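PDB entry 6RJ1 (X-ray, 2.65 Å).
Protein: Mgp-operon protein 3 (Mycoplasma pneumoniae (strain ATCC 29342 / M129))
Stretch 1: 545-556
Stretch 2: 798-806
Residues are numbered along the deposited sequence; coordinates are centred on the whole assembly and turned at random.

Stretch 1, residues 545-556: VVADHLVFAAFK
Stretch 2, residues 798-806: NYSAVLLVR

Two stretches of one chain, at least 250 residues apart in sequence wherever they touch, pack through their side chains. Strand 549-556 and strand 799-805 run in roughly the same direction, with 27° between their N-to-C vectors (signed crossing angle -27°) and a closest axial approach of 8.6 Å. No hydrogen bond links the stretches; the contact is apolar and buries 345 Å², both sides summed. In the register, Val546 CA lies 7.7 Å from Tyr799 CA. Val551 CA lies 7.5 Å from Ala801 CA. Ala553 CA lies 8.2 Å from Leu803 CA. Phe555 CA lies 10.1 Å from Val805 CA, so the backbones are farthest apart at the last pair.

Stretch 1 enters as strand 545-546, reverses through a type I' turn from Val546 to His549, and leaves as strand 549-556. Ala547 (phi/psi 48/50) and Asp548 (58/26) supply the left-handed corner. Val546 N donates to His549 O at 2.8 Å, and His549 N to Val546 O at 3.0 Å. The His549 side chain (chi1 m, chi2 72°) folds back so that His549 ND1 donates to Ala547 O at 2.8 Å, with a nearly straight N-H...O angle of 165°.

Tyr799 has the largest area covered by the other stretch, 85 Å², with Val546 following at 43 Å². Its phi/psi is -147/146, and chi1 p with chi2 91° carries the Tyr799 ring to the turn. Val546 (-160/134, chi1 p) places Val546 CG1 3.7 Å from Tyr799 CD1, while Ala547 CB lies 3.9 Å from Tyr799 CE2. Both methyl groups approach the ring obliquely, packing aliphatic against aromatic carbon, with no polar partner. Tyr799 OH is hydrogen-bonded elsewhere in the structure, so its polar end is satisfied while the ring carbons pack against the turn.

Val551 (-117/137, chi1 t) continues the apolar contact: Val551 CG1 sits 3.7 Å from Ala801 CB. The small Ala801 side chain (backbone -120/140) accompanies the shortest CA separation in the register. At the next pair the sizes are exchanged, with Ala553 CB (backbone -154/141) 4.0 Å from Leu803 CD2; Leu803 (-154/154) has chi1 p and an off-well chi2 of 135°. Between these contacts, Phe552, Ala554 and Ser800 direct CA-to-CB away from the other stretch, in keeping with strand alternation.

Phe555 (-97/138) closes the row. Its CA-to-CB bond points sideways, but chi1 -96°, between wells, and chi2 -78° bring the ring's end nearer. Val805 (-127/172, chi1 m) meets it at the ring edge, near its plane, with Phe555 CE2 3.9 Å from Val805 CG1; the long aromatic side chain spans the wider backbone gap.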

# COMPACT_ATOMS: atom_id res chain seq x y z
N VAL A 545 -17.69 -1.32 -5.07
CA VAL A 545 -18.52 -2.19 -5.90
C VAL A 545 -19.18 -1.37 -7.02
O VAL A 545 -19.57 -0.22 -6.81
CB VAL A 545 -19.52 -3.08 -5.11
CG1 VAL A 545 -18.80 -4.00 -4.13
CG2 VAL A 545 -20.59 -2.26 -4.40
N VAL A 546 -19.26 -1.96 -8.22
CA VAL A 546 -19.84 -1.34 -9.41
C VAL A 546 -20.20 -2.44 -10.41
O VAL A 546 -19.41 -3.37 -10.61
CB VAL A 546 -18.91 -0.21 -10.01
CG1 VAL A 546 -17.52 -0.73 -10.38
CG2 VAL A 546 -19.56 0.50 -11.19
N ALA A 547 -21.42 -2.37 -10.99
CA ALA A 547 -21.95 -3.34 -11.97
C ALA A 547 -21.76 -4.80 -11.51
O ALA A 547 -21.23 -5.62 -12.26
CB ALA A 547 -21.33 -3.11 -13.35
N ASP A 548 -22.18 -5.10 -10.24
CA ASP A 548 -22.11 -6.40 -9.56
C ASP A 548 -20.68 -6.98 -9.47
O ASP A 548 -20.49 -8.19 -9.33
CB ASP A 548 -23.10 -7.42 -10.18
CG ASP A 548 -24.56 -7.03 -10.10
OD1 ASP A 548 -25.00 -6.60 -9.01
OD2 ASP A 548 -25.27 -7.17 -11.13
N HIS A 549 -19.68 -6.09 -9.49
CA HIS A 549 -18.26 -6.46 -9.43
C HIS A 549 -17.51 -5.60 -8.43
O HIS A 549 -17.87 -4.44 -8.21
CB HIS A 549 -17.63 -6.28 -10.82
CG HIS A 549 -17.95 -7.37 -11.79
ND1 HIS A 549 -19.21 -7.49 -12.35
CD2 HIS A 549 -17.15 -8.34 -12.29
CE1 HIS A 549 -19.15 -8.54 -13.15
NE2 HIS A 549 -17.93 -9.08 -13.16
N LEU A 550 -16.43 -6.17 -7.87
CA LEU A 550 -15.55 -5.48 -6.93
C LEU A 550 -14.36 -4.89 -7.69
O LEU A 550 -13.72 -5.56 -8.49
CB LEU A 550 -15.07 -6.41 -5.81
CG LEU A 550 -14.10 -5.78 -4.79
CD1 LEU A 550 -14.84 -5.05 -3.69
CD2 LEU A 550 -13.14 -6.81 -4.22
N VAL A 551 -14.06 -3.63 -7.41
CA VAL A 551 -12.93 -2.92 -7.99
C VAL A 551 -11.99 -2.56 -6.83
O VAL A 551 -12.46 -2.17 -5.76
CB VAL A 551 -13.43 -1.71 -8.81
CG1 VAL A 551 -12.30 -0.74 -9.11
CG2 VAL A 551 -14.07 -2.17 -10.11
N PHE A 552 -10.68 -2.74 -7.02
CA PHE A 552 -9.68 -2.42 -6.01
C PHE A 552 -8.41 -1.84 -6.66
O PHE A 552 -8.18 -1.99 -7.86
CB PHE A 552 -9.35 -3.66 -5.14
CG PHE A 552 -8.35 -4.60 -5.77
CD1 PHE A 552 -8.75 -5.52 -6.74
CD2 PHE A 552 -7.00 -4.55 -5.42
CE1 PHE A 552 -7.81 -6.37 -7.34
CE2 PHE A 552 -6.07 -5.38 -6.04
CZ PHE A 552 -6.48 -6.29 -7.00
N ALA A 553 -7.59 -1.20 -5.82
CA ALA A 553 -6.30 -0.61 -6.18
C ALA A 553 -5.44 -0.58 -4.94
O ALA A 553 -5.94 -0.34 -3.83
CB ALA A 553 -6.47 0.79 -6.74
N ALA A 554 -4.16 -0.87 -5.12
CA ALA A 554 -3.19 -0.94 -4.04
C ALA A 554 -1.79 -0.74 -4.59
O ALA A 554 -1.56 -0.94 -5.79
CB ALA A 554 -3.27 -2.31 -3.36
N PHE A 555 -0.85 -0.37 -3.73
CA PHE A 555 0.55 -0.31 -4.12
C PHE A 555 1.13 -1.62 -3.65
O PHE A 555 0.79 -2.10 -2.57
CB PHE A 555 1.28 0.86 -3.45
CG PHE A 555 1.35 2.08 -4.32
CD1 PHE A 555 2.27 2.16 -5.36
CD2 PHE A 555 0.49 3.15 -4.10
CE1 PHE A 555 2.31 3.29 -6.18
CE2 PHE A 555 0.54 4.28 -4.92
CZ PHE A 555 1.45 4.34 -5.96
N LYS A 556 1.98 -2.23 -4.48
CA LYS A 556 2.66 -3.46 -4.13
C LYS A 556 3.70 -3.07 -3.08
O LYS A 556 4.51 -2.17 -3.33
CB LYS A 556 3.34 -4.05 -5.38
CG LYS A 556 4.16 -5.31 -5.13
CD LYS A 556 5.30 -5.46 -6.15
CE LYS A 556 6.62 -4.93 -5.64
NZ LYS A 556 7.29 -5.89 -4.71
N ASN A 798 -20.73 3.12 -19.25
CA ASN A 798 -19.33 3.12 -18.81
C ASN A 798 -19.16 3.39 -17.32
O ASN A 798 -19.97 4.10 -16.71
CB ASN A 798 -18.48 4.13 -19.60
CG ASN A 798 -18.42 3.96 -21.10
OD1 ASN A 798 -18.46 2.85 -21.65
ND2 ASN A 798 -18.31 5.08 -21.79
N TYR A 799 -18.08 2.86 -16.75
CA TYR A 799 -17.73 3.07 -15.36
C TYR A 799 -16.23 3.10 -15.16
O TYR A 799 -15.48 2.40 -15.85
CB TYR A 799 -18.44 2.09 -14.41
CG TYR A 799 -18.15 0.63 -14.66
CD1 TYR A 799 -17.09 -0.01 -14.02
CD2 TYR A 799 -18.97 -0.13 -15.48
CE1 TYR A 799 -16.84 -1.37 -14.22
CE2 TYR A 799 -18.72 -1.48 -15.70
CZ TYR A 799 -17.65 -2.10 -15.07
OH TYR A 799 -17.41 -3.43 -15.28
N SER A 800 -15.79 3.92 -14.22
CA SER A 800 -14.39 4.10 -13.89
C SER A 800 -14.21 4.22 -12.40
O SER A 800 -15.16 4.55 -11.69
CB SER A 800 -13.84 5.35 -14.57
OG SER A 800 -13.89 5.22 -15.98
N ALA A 801 -13.01 3.96 -11.92
CA ALA A 801 -12.66 4.13 -10.52
C ALA A 801 -11.54 5.14 -10.47
O ALA A 801 -10.69 5.15 -11.36
CB ALA A 801 -12.21 2.82 -9.92
N VAL A 802 -11.58 6.02 -9.49
CA VAL A 802 -10.50 7.00 -9.36
C VAL A 802 -9.88 6.90 -7.99
O VAL A 802 -10.51 6.41 -7.05
CB VAL A 802 -10.86 8.47 -9.76
CG1 VAL A 802 -11.39 8.57 -11.20
CG2 VAL A 802 -11.82 9.11 -8.77
N LEU A 803 -8.63 7.35 -7.88
CA LEU A 803 -7.89 7.40 -6.62
C LEU A 803 -6.83 8.50 -6.67
O LEU A 803 -6.37 8.88 -7.76
CB LEU A 803 -7.27 6.03 -6.24
CG LEU A 803 -6.09 5.54 -7.07
CD1 LEU A 803 -4.99 5.02 -6.18
CD2 LEU A 803 -6.53 4.53 -8.10
N LEU A 804 -6.48 9.00 -5.50
CA LEU A 804 -5.48 10.05 -5.36
C LEU A 804 -4.16 9.44 -4.94
O LEU A 804 -4.12 8.55 -4.08
CB LEU A 804 -5.97 11.09 -4.33
CG LEU A 804 -6.56 12.41 -4.85
CD1 LEU A 804 -7.52 12.22 -6.03
CD2 LEU A 804 -7.27 13.15 -3.75
N VAL A 805 -3.09 9.86 -5.62
CA VAL A 805 -1.70 9.47 -5.36
C VAL A 805 -0.86 10.73 -5.18
O VAL A 805 -1.36 11.84 -5.42
CB VAL A 805 -1.10 8.50 -6.42
CG1 VAL A 805 -1.77 7.13 -6.37
CG2 VAL A 805 -1.13 9.10 -7.82
N ARG A 806 0.41 10.59 -4.77
CA ARG A 806 1.29 11.74 -4.61
C ARG A 806 1.56 12.37 -5.97
O ARG A 806 2.06 11.69 -6.88
CB ARG A 806 2.59 11.35 -3.92
CG ARG A 806 2.41 10.77 -2.53
CD ARG A 806 3.73 10.63 -1.81
NE ARG A 806 4.25 11.92 -1.37
CZ ARG A 806 5.41 12.08 -0.76
NH1 ARG A 806 6.21 11.05 -0.54
NH2 ARG A 806 5.80 13.29 -0.36